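Local coordinates for Abbfa_003403 (Acinetobacter baumannii, PDB 4ZXH), which is a four-domain nonribosomal peptide synthetase module that probably activates an amino acid, carries it on a phosphopantetheine arm, condenses it and releases the product through its thioesterase, at residues L536-R540 with A665-Y669; L744-L748 with N885-Q889; E979-C983 with T1036-L1040; H1086-R1091 with I1313-I1319; E1108-M1114 with A1245-A1249. All coordinates share one frame. Residues are numbered along the deposited sequence.

Interaction 1: L536-R540 with A665-Y669; sequences LMLDR and AITTY
A buried, largely polar contact joins two sheets of the adenylation domain: residues 536-540 run off the end of strand 533-537, in a parallel four-stranded sheet, and 665-669 form the loop that leaves strand 662-665 of the nine-stranded mixed sheet. Neither segment pairs with the other as a strand; the closest CA atoms, of Arg540 and Thr668, are 8.3 Å apart, and two long side chains span the gap from opposite directions. The 665-669 backbone is irregular: Ile666 at -120/-14, Thr667 and Thr668 extended, Tyr669 at -78/-2. Tyr669, chi1 near +62° and chi2 near 95°, reaches the extended backbone of 536-538. Its OH donates to Leu536 O at 2.8 Å and accepts from Leu538 N at 2.9 Å, nearly straight at 170°, so one hydroxyl bridges two main-chain groups. Leu536 (t, p) lies beside the ring, its CG 4.0 Å from Tyr669 CE1. The large N-terminal part of ANL adenylating enzymes is built from several sheets packed together, and this contact joins two of them. Arg540 (m, t, p) sends its guanidinium the other way, to a carbonyl at the strand end, Ala665 O, 2.9 Å from NH2, and one in the loop, Thr667 O, 3.1 Å from NH1, both weak hydrogen bonds. Its NE binds Cys691 O, while Thr667 OG1 and Thr668 OG1 turn to Glu677 and Asp562.

Interaction 2: L744-L748 with N885-Q889; sequences LDTIL and NVLKQ
Ile747 lies across the side chains of Asn885, Lys888 and Gln889, and with 80 Å² it is the residue with the largest area covered. Its chi1 and chi2 are both m; CG1 sits 3.5 Å from Asn885 OD1 and 4.2 Å from Lys888 CD, while CD1 comes within 3.8 Å of Gln889 NE2. The nearest CA atoms are those of Ile747 and Asn885, 6.8 Å apart. Asp745, in an extended conformation with chi1 p, is the N-cap residue of helix 746-753, so the contact is made by the first turn of one helix against a turn late in helix 880-888. Asp745 OD2 faces Lys888, 3.6 Å from CE and 3.7 Å from NZ, a long salt bridge; NZ has a second long and weak ion pair with Asp895. The lysine stretches out (m, t, t) before chi4 bends to 96°. Asn885, chi1 m, brings OD1 to 3.7 Å from Asp745 CB, and its ND2 lies 3.4 Å from Thr746 OG1 at an angle too poor for a hydrogen bond. Helix 746-753 belongs to the AMP-binding region and helix 880-888 to its C-terminal domain, the part that swings between states in ANL enzymes. With no direct hydrogen bond, one stretched ion pair and just 261 Å² buried, the chemistry is that of a light surface contact, consistent with a boundary between mobile parts.

Interaction 3: E979-C983 with T1036-L1040; sequences EIELC and TVERL
Val1037 and Leu982 bury the most surface here, 93 and 72 Å², and their CA atoms, 6.0 Å apart, are the nearest pair between 979-983 and 1036-1040. Val1037 (chi1 t) points its CB at the other helix and sets CG1 3.6 Å from Leu982 CB and 3.9 Å from Glu979 O, while CG2 lies 4.1 Å from Cys983 SG. Leu982 (m, t) also points across, and its CD2 meets Leu1040 CD2 at 4.0 Å. The valine methyls thus fill the space beside Glu979, Leu982 and Cys983 on successive turns. Both helices belong to the peptidyl carrier domain; the contact joins the first and last helices of its four-helix bundle, 977-990 and 1037-1046, and Leu982 goes on to touch Leu1018 and Phe1022 of helix 1008-1022. Thr1036 N-caps the second helix, its OG1 accepting from Arg1039 N at 3.1 Å. At the border of the apolar patch Glu979 (m, t) leaves its helix sideways, and its carboxylate ends nearer the 1036-1040 segment: a water donates to Glu979 OE2 at 2.7 Å and to Glu1038 O at 2.8 Å, and OE2 also forms a salt bridge with Arg975.

Interaction 4: H1086-R1091 with I1313-I1319; sequences HLNPNR and IDQMYPI
In the thioesterase domain, an alpha/beta-hydrolase, the end of the final helix, 1303-1316, and the tail after it close over the turn that leads from helix 1081-1086 into strand 1093-1096. Residues 1088-1091 form a type I beta turn, closed by Arg1091 N to Asn1088 O at 3.1 Å and reinforced by an Asx turn, Asn1088 OD1 (chi1 t) accepting from Asn1090 N at 3.0 Å; OD1 also accepts from Asn1090 ND2 at 3.2 Å. Asn1088 N is left to bind Asp1314 OD2 at 2.9 Å, where the CA atoms of these two residues are 6.9 Å apart. Asp1314 (chi1 m) uses its other oxygen for a salt bridge, OD1 to Arg1091 NH2 at 3.3 Å. The helix runs to Met1316; Tyr1317 leaves helical angles at -127/72, and its carbonyl O accepts from Arg1091 NH2 at 2.7 Å, almost straight at 171°. A central sheet covered by helices is the plan of this fold; here the end of the helix (Ile1313) and the residue after it (Tyr1317) pack on Val1161 of strand 1157-1163, and the turn before strand 1093-1096 is tied to them. Ile1319, extended and 7.7 Å from Arg1091 between CA atoms, lays CG2 over one guanidinium face, 3.6 Å from NH1, and CG1 at 3.5 Å from Asn1088 ND2. Leu1087 CD2 meets Ile1313 CG2 at 4.1 Å.

Interaction 5: E1108-M1114 with A1245-A1249; sequences EVAIEEM and ANGIA
Apolar contacts between small and long side chains carry most of this junction, where the loop and first turn of helix 1111-1125 meet helix 1233-1251. Ala1249 lies at its middle: its CB is 4.0 Å from Ile1111 CG1 and 4.1 Å from Met1114 CE, the methionine reaching over with chi1 and chi2 both t; Met1114 CE also makes van der Waals contact with Asn1246 OD1 at 3.5 Å. One turn earlier Ala1245 CB lies 3.8 Å from Val1109 CG1 and 3.6 Å from Glu1108 O. The alanines let the backbones come close, with the CA atoms of Ala1110 and Ala1249 only 4.8 Å apart. A CA-H...O contact follows, Ala1249 CA to Val1109 O at 3.4 Å. Polar links between the segments run through water, which donates to Glu1108 O at 2.6 Å and to Asn1246 OD1 at 2.7 Å; Asn1246 ND2 binds Ile1073 O. Ala1110, phi/psi -126/124, is the N-cap, its O accepting from Met1114 N at 2.9 Å. Ile1111 touches Phe1138, at the start of helix 1138-1152 and within a GxCxG sequence consistent with an alpha/beta-hydrolase nucleophile elbow, so this contact of loop and helix start with a helix lies near what is probably the thioesterase active site.

Along the chain the first three contacts come in series, and interaction 5 is nested within the loop that interaction 4 closes. Interaction 1 joins two sheets of the adenylation domain; interaction 2, centred 31 Å away, bridges to its C-terminal part. Interaction 3 lies in the carrier domain, 34 Å from interaction 2 between centres, and interactions 4 and 5, with centres 30 Å apart, both belong to the thioesterase. Each of these two lies about 13 Å from interaction 3 at the nearest atoms, whereas interactions 1 and 4 have centres 84 Å apart. Interactions 1, 3, 4 and 5 thus hold within single domains, while interaction 2 links separately folded parts, in keeping with a modular, multi-domain synthetase.

Interaction 1: L536-R540 with A665-Y669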
# COMPACT_ATOMS: atom_id res chain seq x y z
N LEU A 536 -46.36 6.22 16.41
CA LEU A 536 -46.73 6.75 15.11
C LEU A 536 -46.40 5.76 14.01
O LEU A 536 -45.23 5.55 13.68
CB LEU A 536 -46.01 8.07 14.87
CG LEU A 536 -46.42 8.79 13.59
CD1 LEU A 536 -47.93 8.99 13.55
CD2 LEU A 536 -45.68 10.12 13.53
N MET A 537 -47.44 5.16 13.43
CA MET A 537 -47.27 4.14 12.40
C MET A 537 -48.00 4.56 11.12
O MET A 537 -49.15 4.15 10.90
CB MET A 537 -47.79 2.79 12.90
CG MET A 537 -47.34 1.59 12.08
SD MET A 537 -48.09 0.02 12.59
CE MET A 537 -47.28 -0.28 14.15
N LEU A 538 -47.34 5.36 10.28
CA LEU A 538 -47.95 5.92 9.07
C LEU A 538 -47.24 5.56 7.76
O LEU A 538 -46.07 5.19 7.77
CB LEU A 538 -48.02 7.44 9.17
CG LEU A 538 -48.86 8.05 10.29
CD1 LEU A 538 -49.02 9.55 10.09
CD2 LEU A 538 -50.21 7.36 10.40
N ASP A 539 -47.96 5.67 6.65
CA ASP A 539 -47.37 5.66 5.31
C ASP A 539 -46.95 7.07 4.93
O ASP A 539 -47.44 8.04 5.50
CB ASP A 539 -48.34 5.12 4.26
CG ASP A 539 -48.30 3.61 4.13
OD1 ASP A 539 -47.23 3.02 4.40
OD2 ASP A 539 -49.35 3.01 3.78
N ARG A 540 -46.05 7.19 3.96
CA ARG A 540 -45.53 8.51 3.62
C ARG A 540 -46.54 9.33 2.83
O ARG A 540 -46.50 9.39 1.61
CB ARG A 540 -44.22 8.39 2.85
CG ARG A 540 -43.15 7.70 3.67
CD ARG A 540 -41.81 7.73 2.99
NE ARG A 540 -41.30 9.09 2.84
CZ ARG A 540 -40.78 9.82 3.83
NH1 ARG A 540 -40.71 9.34 5.06
NH2 ARG A 540 -40.34 11.04 3.57
N ALA A 665 -38.44 15.38 0.74
CA ALA A 665 -38.27 14.54 1.91
C ALA A 665 -38.37 13.04 1.58
O ALA A 665 -39.43 12.54 1.20
CB ALA A 665 -39.28 14.92 2.95
N ILE A 666 -37.26 12.32 1.74
CA ILE A 666 -37.19 10.91 1.36
C ILE A 666 -36.87 9.99 2.52
O ILE A 666 -37.00 8.78 2.41
CB ILE A 666 -36.12 10.66 0.29
CG1 ILE A 666 -34.74 10.92 0.88
CG2 ILE A 666 -36.31 11.59 -0.88
CD1 ILE A 666 -33.67 10.88 -0.16
N THR A 667 -36.43 10.57 3.63
CA THR A 667 -35.94 9.77 4.75
C THR A 667 -37.08 9.34 5.66
O THR A 667 -37.92 10.16 6.05
CB THR A 667 -34.92 10.57 5.56
OG1 THR A 667 -33.93 11.10 4.68
CG2 THR A 667 -34.25 9.70 6.61
N THR A 668 -37.09 8.05 6.01
CA THR A 668 -38.01 7.54 7.02
C THR A 668 -38.05 8.41 8.28
O THR A 668 -37.02 8.92 8.74
CB THR A 668 -37.65 6.10 7.45
OG1 THR A 668 -38.43 5.76 8.60
CG2 THR A 668 -36.20 5.98 7.80
N TYR A 669 -39.24 8.59 8.84
CA TYR A 669 -39.37 9.42 10.03
C TYR A 669 -38.91 8.66 11.26
O TYR A 669 -38.89 9.19 12.37
CB TYR A 669 -40.81 9.91 10.21
CG TYR A 669 -41.80 8.79 10.42
CD1 TYR A 669 -42.18 8.40 11.70
CD2 TYR A 669 -42.38 8.14 9.33
CE1 TYR A 669 -43.10 7.38 11.89
CE2 TYR A 669 -43.30 7.11 9.52
CZ TYR A 669 -43.65 6.74 10.81
OH TYR A 669 -44.56 5.73 10.99

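Interaction 2: L744-L748 with N885-Q889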
# COMPACT_ATOMS: atom_id res chain seq x y z
N LEU A 744 -18.32 10.39 3.98
CA LEU A 744 -18.33 10.77 2.58
C LEU A 744 -16.95 10.50 1.99
O LEU A 744 -15.96 11.11 2.40
CB LEU A 744 -18.71 12.25 2.43
CG LEU A 744 -18.71 12.84 1.02
CD1 LEU A 744 -19.67 12.10 0.14
CD2 LEU A 744 -19.10 14.30 1.07
N ASP A 745 -16.89 9.54 1.07
CA ASP A 745 -15.63 9.20 0.41
C ASP A 745 -15.37 10.16 -0.74
O ASP A 745 -16.30 10.77 -1.27
CB ASP A 745 -15.63 7.74 -0.10
CG ASP A 745 -16.86 7.39 -0.92
OD1 ASP A 745 -18.00 7.69 -0.48
OD2 ASP A 745 -16.70 6.86 -2.04
N THR A 746 -14.11 10.30 -1.12
CA THR A 746 -13.72 11.28 -2.13
C THR A 746 -14.38 11.01 -3.49
O THR A 746 -14.77 11.96 -4.18
CB THR A 746 -12.20 11.32 -2.28
OG1 THR A 746 -11.72 9.98 -2.41
CG2 THR A 746 -11.55 11.92 -1.04
N ILE A 747 -14.51 9.74 -3.86
CA ILE A 747 -15.11 9.40 -5.15
C ILE A 747 -16.56 9.90 -5.26
O ILE A 747 -16.93 10.49 -6.26
CB ILE A 747 -15.11 7.88 -5.42
CG1 ILE A 747 -13.74 7.26 -5.14
CG2 ILE A 747 -15.59 7.59 -6.85
CD1 ILE A 747 -12.66 7.66 -6.12
N LEU A 748 -17.37 9.65 -4.23
CA LEU A 748 -18.76 10.12 -4.26
C LEU A 748 -18.80 11.63 -4.26
O LEU A 748 -19.67 12.25 -4.86
CB LEU A 748 -19.55 9.57 -3.07
CG LEU A 748 -20.99 10.09 -2.95
CD1 LEU A 748 -21.79 9.81 -4.21
CD2 LEU A 748 -21.68 9.52 -1.73
N ASN A 885 -11.29 3.34 -1.83
CA ASN A 885 -11.13 4.31 -2.90
C ASN A 885 -10.38 3.75 -4.11
O ASN A 885 -10.77 4.01 -5.26
CB ASN A 885 -10.44 5.57 -2.39
CG ASN A 885 -11.39 6.49 -1.62
OD1 ASN A 885 -12.59 6.55 -1.91
ND2 ASN A 885 -10.86 7.21 -0.63
N VAL A 886 -9.32 2.98 -3.86
CA VAL A 886 -8.56 2.42 -4.98
C VAL A 886 -9.43 1.41 -5.75
O VAL A 886 -9.44 1.40 -6.99
CB VAL A 886 -7.23 1.75 -4.53
CG1 VAL A 886 -6.61 1.01 -5.68
CG2 VAL A 886 -6.25 2.79 -4.02
N LEU A 887 -10.16 0.57 -5.03
CA LEU A 887 -11.06 -0.38 -5.67
C LEU A 887 -12.13 0.32 -6.52
O LEU A 887 -12.39 -0.08 -7.65
CB LEU A 887 -11.73 -1.26 -4.61
CG LEU A 887 -10.89 -2.40 -4.06
CD1 LEU A 887 -11.51 -2.96 -2.78
CD2 LEU A 887 -10.75 -3.49 -5.09
N LYS A 888 -12.75 1.37 -5.99
CA LYS A 888 -13.81 2.06 -6.73
C LYS A 888 -13.32 2.69 -8.04
O LYS A 888 -14.11 3.04 -8.91
CB LYS A 888 -14.45 3.14 -5.87
CG LYS A 888 -15.25 2.62 -4.68
CD LYS A 888 -15.86 3.80 -3.91
CE LYS A 888 -16.92 3.39 -2.90
NZ LYS A 888 -16.43 3.21 -1.51
N GLN A 889 -12.01 2.83 -8.18
CA GLN A 889 -11.45 3.51 -9.35
C GLN A 889 -11.22 2.55 -10.51
O GLN A 889 -10.92 2.98 -11.64
CB GLN A 889 -10.15 4.24 -8.98
CG GLN A 889 -10.38 5.62 -8.38
CD GLN A 889 -9.10 6.26 -7.86
OE1 GLN A 889 -8.07 5.60 -7.67
NE2 GLN A 889 -9.16 7.57 -7.63

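Interaction 3: E979-C983 with T1036-L1040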
# COMPACT_ATOMS: atom_id res chain seq x y z
N GLU A 979 7.61 -19.05 -18.75
CA GLU A 979 7.48 -19.46 -17.36
C GLU A 979 8.46 -20.61 -17.05
O GLU A 979 8.95 -20.70 -15.92
CB GLU A 979 6.03 -19.84 -17.05
CG GLU A 979 5.05 -18.69 -17.24
CD GLU A 979 3.62 -19.08 -16.98
OE1 GLU A 979 3.33 -20.29 -16.84
OE2 GLU A 979 2.76 -18.17 -16.93
N ILE A 980 8.77 -21.46 -18.03
CA ILE A 980 9.79 -22.50 -17.81
C ILE A 980 11.16 -21.89 -17.48
O ILE A 980 11.80 -22.31 -16.52
CB ILE A 980 9.91 -23.44 -19.03
CG1 ILE A 980 8.63 -24.27 -19.15
CG2 ILE A 980 11.11 -24.35 -18.89
CD1 ILE A 980 8.59 -25.20 -20.35
N GLU A 981 11.57 -20.87 -18.23
CA GLU A 981 12.85 -20.21 -17.97
C GLU A 981 12.89 -19.47 -16.62
O GLU A 981 13.91 -19.49 -15.93
CB GLU A 981 13.18 -19.23 -19.10
CG GLU A 981 14.49 -18.48 -18.89
CD GLU A 981 15.65 -19.04 -19.71
OE1 GLU A 981 15.42 -19.43 -20.88
OE2 GLU A 981 16.78 -19.08 -19.17
N LEU A 982 11.80 -18.83 -16.23
CA LEU A 982 11.78 -18.15 -14.94
C LEU A 982 11.77 -19.15 -13.78
O LEU A 982 12.42 -18.92 -12.77
CB LEU A 982 10.57 -17.22 -14.83
CG LEU A 982 10.56 -16.06 -15.83
CD1 LEU A 982 9.21 -15.31 -15.83
CD2 LEU A 982 11.74 -15.12 -15.55
N CYS A 983 11.04 -20.25 -13.92
CA CYS A 983 10.99 -21.23 -12.84
C CYS A 983 12.36 -21.82 -12.61
O CYS A 983 12.87 -21.79 -11.49
CB CYS A 983 10.00 -22.35 -13.12
SG CYS A 983 8.31 -21.92 -12.74
N THR A 1036 6.33 -12.93 -8.53
CA THR A 1036 6.06 -14.33 -8.82
C THR A 1036 6.39 -14.60 -10.27
O THR A 1036 6.47 -13.67 -11.07
CB THR A 1036 4.60 -14.70 -8.60
OG1 THR A 1036 3.80 -14.05 -9.60
CG2 THR A 1036 4.15 -14.32 -7.18
N VAL A 1037 6.57 -15.87 -10.63
CA VAL A 1037 6.88 -16.20 -12.02
C VAL A 1037 5.71 -15.82 -12.93
O VAL A 1037 5.91 -15.29 -14.02
CB VAL A 1037 7.19 -17.68 -12.19
CG1 VAL A 1037 7.31 -18.01 -13.66
CG2 VAL A 1037 8.48 -18.02 -11.47
N GLU A 1038 4.48 -16.04 -12.45
CA GLU A 1038 3.33 -15.68 -13.27
C GLU A 1038 3.36 -14.21 -13.63
O GLU A 1038 3.26 -13.84 -14.82
CB GLU A 1038 2.02 -16.00 -12.57
CG GLU A 1038 0.82 -15.98 -13.53
CD GLU A 1038 -0.46 -15.51 -12.88
OE1 GLU A 1038 -0.39 -14.63 -12.00
OE2 GLU A 1038 -1.54 -16.05 -13.23
N ARG A 1039 3.48 -13.36 -12.61
CA ARG A 1039 3.32 -11.93 -12.80
C ARG A 1039 4.46 -11.36 -13.63
O ARG A 1039 4.24 -10.50 -14.48
CB ARG A 1039 3.22 -11.23 -11.44
CG ARG A 1039 1.81 -11.32 -10.88
CD ARG A 1039 1.68 -10.94 -9.41
NE ARG A 1039 2.19 -9.62 -9.03
CZ ARG A 1039 1.80 -8.47 -9.58
NH1 ARG A 1039 0.91 -8.43 -10.57
NH2 ARG A 1039 2.32 -7.34 -9.14
N LEU A 1040 5.67 -11.84 -13.39
CA LEU A 1040 6.83 -11.34 -14.11
C LEU A 1040 6.77 -11.82 -15.54
O LEU A 1040 7.14 -11.11 -16.46
CB LEU A 1040 8.12 -11.81 -13.42
CG LEU A 1040 9.49 -11.43 -13.99
CD1 LEU A 1040 9.73 -9.93 -13.99
CD2 LEU A 1040 10.54 -12.14 -13.15
O HOH W 1 2.86 -15.49 -17.03

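Interaction 4: H1086-R1091 with I1313-I1319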
# COMPACT_ATOMS: atom_id res chain seq x y z
N HIS A 1086 16.02 -34.55 -9.70
CA HIS A 1086 16.50 -35.76 -9.04
C HIS A 1086 17.80 -36.28 -9.60
O HIS A 1086 18.32 -37.28 -9.10
CB HIS A 1086 15.44 -36.85 -9.12
CG HIS A 1086 14.09 -36.38 -8.69
ND1 HIS A 1086 13.75 -36.19 -7.37
CD2 HIS A 1086 13.00 -36.01 -9.42
CE1 HIS A 1086 12.51 -35.74 -7.30
NE2 HIS A 1086 12.04 -35.62 -8.52
N LEU A 1087 18.31 -35.64 -10.66
CA LEU A 1087 19.63 -36.00 -11.15
C LEU A 1087 20.70 -35.46 -10.20
O LEU A 1087 20.50 -34.47 -9.48
CB LEU A 1087 19.85 -35.49 -12.57
CG LEU A 1087 19.25 -36.39 -13.67
CD1 LEU A 1087 19.35 -35.77 -15.07
CD2 LEU A 1087 19.85 -37.78 -13.68
N ASN A 1088 21.82 -36.17 -10.15
CA ASN A 1088 22.99 -35.76 -9.39
C ASN A 1088 23.34 -34.32 -9.73
O ASN A 1088 23.68 -34.01 -10.86
CB ASN A 1088 24.14 -36.72 -9.71
CG ASN A 1088 25.43 -36.36 -9.02
OD1 ASN A 1088 25.57 -35.29 -8.41
ND2 ASN A 1088 26.42 -37.25 -9.12
N PRO A 1089 23.25 -33.43 -8.74
CA PRO A 1089 23.44 -31.99 -8.97
C PRO A 1089 24.85 -31.58 -9.47
O PRO A 1089 25.03 -30.42 -9.83
CB PRO A 1089 23.18 -31.38 -7.58
CG PRO A 1089 23.36 -32.53 -6.61
CD PRO A 1089 22.88 -33.73 -7.35
N ASN A 1090 25.81 -32.50 -9.49
CA ASN A 1090 27.14 -32.18 -10.01
C ASN A 1090 27.25 -32.28 -11.53
O ASN A 1090 28.28 -31.97 -12.11
CB ASN A 1090 28.19 -33.07 -9.36
CG ASN A 1090 28.42 -32.72 -7.92
OD1 ASN A 1090 29.04 -31.70 -7.62
ND2 ASN A 1090 27.93 -33.56 -7.02
N ARG A 1091 26.18 -32.72 -12.18
CA ARG A 1091 26.14 -32.80 -13.62
C ARG A 1091 25.36 -31.62 -14.19
O ARG A 1091 24.19 -31.41 -13.85
CB ARG A 1091 25.52 -34.12 -14.11
CG ARG A 1091 25.82 -34.45 -15.58
CD ARG A 1091 24.90 -35.52 -16.10
NE ARG A 1091 24.88 -36.70 -15.25
CZ ARG A 1091 25.65 -37.76 -15.46
NH1 ARG A 1091 26.50 -37.78 -16.49
NH2 ARG A 1091 25.57 -38.80 -14.64
N ILE A 1313 19.82 -43.41 -14.73
CA ILE A 1313 20.78 -42.63 -15.52
C ILE A 1313 22.07 -42.43 -14.75
O ILE A 1313 23.15 -42.63 -15.29
CB ILE A 1313 20.22 -41.25 -15.92
CG1 ILE A 1313 19.04 -41.41 -16.88
CG2 ILE A 1313 21.30 -40.36 -16.53
CD1 ILE A 1313 18.40 -40.10 -17.26
N ASP A 1314 21.95 -42.05 -13.48
CA ASP A 1314 23.14 -41.79 -12.67
C ASP A 1314 23.97 -43.06 -12.38
O ASP A 1314 25.20 -43.00 -12.33
CB ASP A 1314 22.76 -41.10 -11.36
CG ASP A 1314 22.52 -39.59 -11.53
OD1 ASP A 1314 23.10 -38.97 -12.47
OD2 ASP A 1314 21.77 -39.01 -10.71
N GLN A 1315 23.30 -44.19 -12.20
CA GLN A 1315 24.00 -45.45 -11.96
C GLN A 1315 24.64 -46.02 -13.24
O GLN A 1315 25.69 -46.67 -13.18
CB GLN A 1315 23.06 -46.48 -11.35
CG GLN A 1315 22.49 -46.05 -9.99
CD GLN A 1315 21.44 -47.03 -9.46
OE1 GLN A 1315 20.97 -47.91 -10.18
NE2 GLN A 1315 21.08 -46.88 -8.19
N MET A 1316 24.02 -45.75 -14.38
CA MET A 1316 24.52 -46.24 -15.66
C MET A 1316 25.70 -45.38 -16.17
O MET A 1316 26.62 -45.89 -16.81
CB MET A 1316 23.38 -46.26 -16.68
CG MET A 1316 23.70 -46.88 -18.03
SD MET A 1316 24.21 -48.62 -18.03
CE MET A 1316 23.05 -49.32 -16.80
N TYR A 1317 25.66 -44.08 -15.87
CA TYR A 1317 26.70 -43.13 -16.27
C TYR A 1317 27.23 -42.34 -15.07
O TYR A 1317 26.95 -41.14 -14.95
CB TYR A 1317 26.17 -42.15 -17.33
CG TYR A 1317 25.68 -42.81 -18.60
CD1 TYR A 1317 26.59 -43.26 -19.56
CD2 TYR A 1317 24.32 -42.99 -18.83
CE1 TYR A 1317 26.15 -43.87 -20.72
CE2 TYR A 1317 23.88 -43.61 -19.99
CZ TYR A 1317 24.80 -44.04 -20.93
OH TYR A 1317 24.35 -44.64 -22.09
N PRO A 1318 28.00 -43.00 -14.20
CA PRO A 1318 28.52 -42.35 -12.99
C PRO A 1318 29.41 -41.15 -13.30
O PRO A 1318 29.99 -41.06 -14.38
CB PRO A 1318 29.36 -43.44 -12.31
CG PRO A 1318 28.98 -44.71 -12.98
CD PRO A 1318 28.53 -44.36 -14.36
N ILE A 1319 29.49 -40.23 -12.34
CA ILE A 1319 30.43 -39.13 -12.38
C ILE A 1319 31.03 -39.00 -10.98
O ILE A 1319 30.30 -39.06 -9.99
CB ILE A 1319 29.77 -37.80 -12.80
CG1 ILE A 1319 28.60 -37.45 -11.87
CG2 ILE A 1319 29.29 -37.87 -14.23
CD1 ILE A 1319 27.99 -36.10 -12.13

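Interaction 5: E1108-M1114 with A1245-A1249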
# COMPACT_ATOMS: atom_id res chain seq x y z
N GLU A 1108 12.16 -26.53 -37.62
CA GLU A 1108 12.67 -27.43 -38.64
C GLU A 1108 11.68 -28.58 -38.94
O GLU A 1108 10.96 -29.04 -38.04
CB GLU A 1108 14.03 -27.98 -38.20
CG GLU A 1108 15.13 -26.92 -38.19
CD GLU A 1108 15.36 -26.30 -39.57
OE1 GLU A 1108 15.09 -26.97 -40.60
OE2 GLU A 1108 15.82 -25.13 -39.63
N VAL A 1109 11.66 -29.04 -40.18
CA VAL A 1109 10.78 -30.15 -40.57
C VAL A 1109 11.54 -31.40 -41.01
O VAL A 1109 10.94 -32.41 -41.40
CB VAL A 1109 9.84 -29.73 -41.71
CG1 VAL A 1109 8.81 -28.72 -41.21
CG2 VAL A 1109 10.64 -29.19 -42.88
N ALA A 1110 12.86 -31.35 -40.95
CA ALA A 1110 13.66 -32.52 -41.25
C ALA A 1110 14.59 -32.78 -40.09
O ALA A 1110 15.35 -31.89 -39.70
CB ALA A 1110 14.43 -32.33 -42.53
N ILE A 1111 14.54 -33.98 -39.52
CA ILE A 1111 15.38 -34.31 -38.38
C ILE A 1111 16.86 -34.07 -38.69
O ILE A 1111 17.61 -33.59 -37.83
CB ILE A 1111 15.16 -35.75 -37.90
CG1 ILE A 1111 14.01 -35.78 -36.90
CG2 ILE A 1111 16.35 -36.28 -37.19
CD1 ILE A 1111 14.03 -36.95 -35.99
N GLU A 1112 17.26 -34.37 -39.91
CA GLU A 1112 18.65 -34.18 -40.31
C GLU A 1112 19.05 -32.70 -40.17
O GLU A 1112 20.14 -32.38 -39.68
CB GLU A 1112 18.88 -34.70 -41.75
CG GLU A 1112 18.71 -36.25 -41.94
CD GLU A 1112 17.28 -36.72 -42.35
OE1 GLU A 1112 16.30 -35.94 -42.21
OE2 GLU A 1112 17.12 -37.88 -42.81
N GLU A 1113 18.15 -31.79 -40.54
CA GLU A 1113 18.46 -30.36 -40.48
C GLU A 1113 18.40 -29.84 -39.05
O GLU A 1113 19.23 -29.04 -38.63
CB GLU A 1113 17.50 -29.56 -41.37
CG GLU A 1113 17.70 -29.79 -42.86
CD GLU A 1113 19.14 -29.58 -43.29
OE1 GLU A 1113 19.80 -28.67 -42.76
OE2 GLU A 1113 19.61 -30.34 -44.17
N MET A 1114 17.39 -30.29 -38.33
CA MET A 1114 17.23 -30.04 -36.90
C MET A 1114 18.54 -30.33 -36.16
O MET A 1114 19.02 -29.53 -35.37
CB MET A 1114 16.09 -30.91 -36.36
CG MET A 1114 15.47 -30.50 -35.07
SD MET A 1114 14.02 -31.53 -34.70
CE MET A 1114 13.03 -31.26 -36.17
N ALA A 1245 5.38 -29.70 -37.26
CA ALA A 1245 6.68 -29.77 -37.91
C ALA A 1245 7.45 -30.98 -37.44
O ALA A 1245 8.06 -31.71 -38.23
CB ALA A 1245 7.47 -28.52 -37.64
N ASN A 1246 7.41 -31.21 -36.13
CA ASN A 1246 8.06 -32.38 -35.57
C ASN A 1246 7.37 -33.65 -36.04
O ASN A 1246 8.03 -34.67 -36.25
CB ASN A 1246 8.09 -32.29 -34.05
CG ASN A 1246 9.14 -31.31 -33.54
OD1 ASN A 1246 10.14 -31.03 -34.23
ND2 ASN A 1246 8.93 -30.79 -32.33
N GLY A 1247 6.06 -33.57 -36.25
CA GLY A 1247 5.32 -34.71 -36.77
C GLY A 1247 5.82 -35.14 -38.14
O GLY A 1247 6.16 -36.30 -38.35
N ILE A 1248 5.86 -34.19 -39.06
CA ILE A 1248 6.39 -34.40 -40.40
C ILE A 1248 7.85 -34.87 -40.34
O ILE A 1248 8.28 -35.68 -41.16
CB ILE A 1248 6.30 -33.10 -41.21
CG1 ILE A 1248 4.85 -32.65 -41.32
CG2 ILE A 1248 6.85 -33.28 -42.57
CD1 ILE A 1248 4.68 -31.27 -41.94
N ALA A 1249 8.61 -34.38 -39.36
CA ALA A 1249 10.00 -34.79 -39.23
C ALA A 1249 10.04 -36.27 -38.88
O ALA A 1249 10.78 -37.05 -39.50
CB ALA A 1249 10.72 -33.97 -38.20
O HOH W 2 11.00 -28.71 -35.42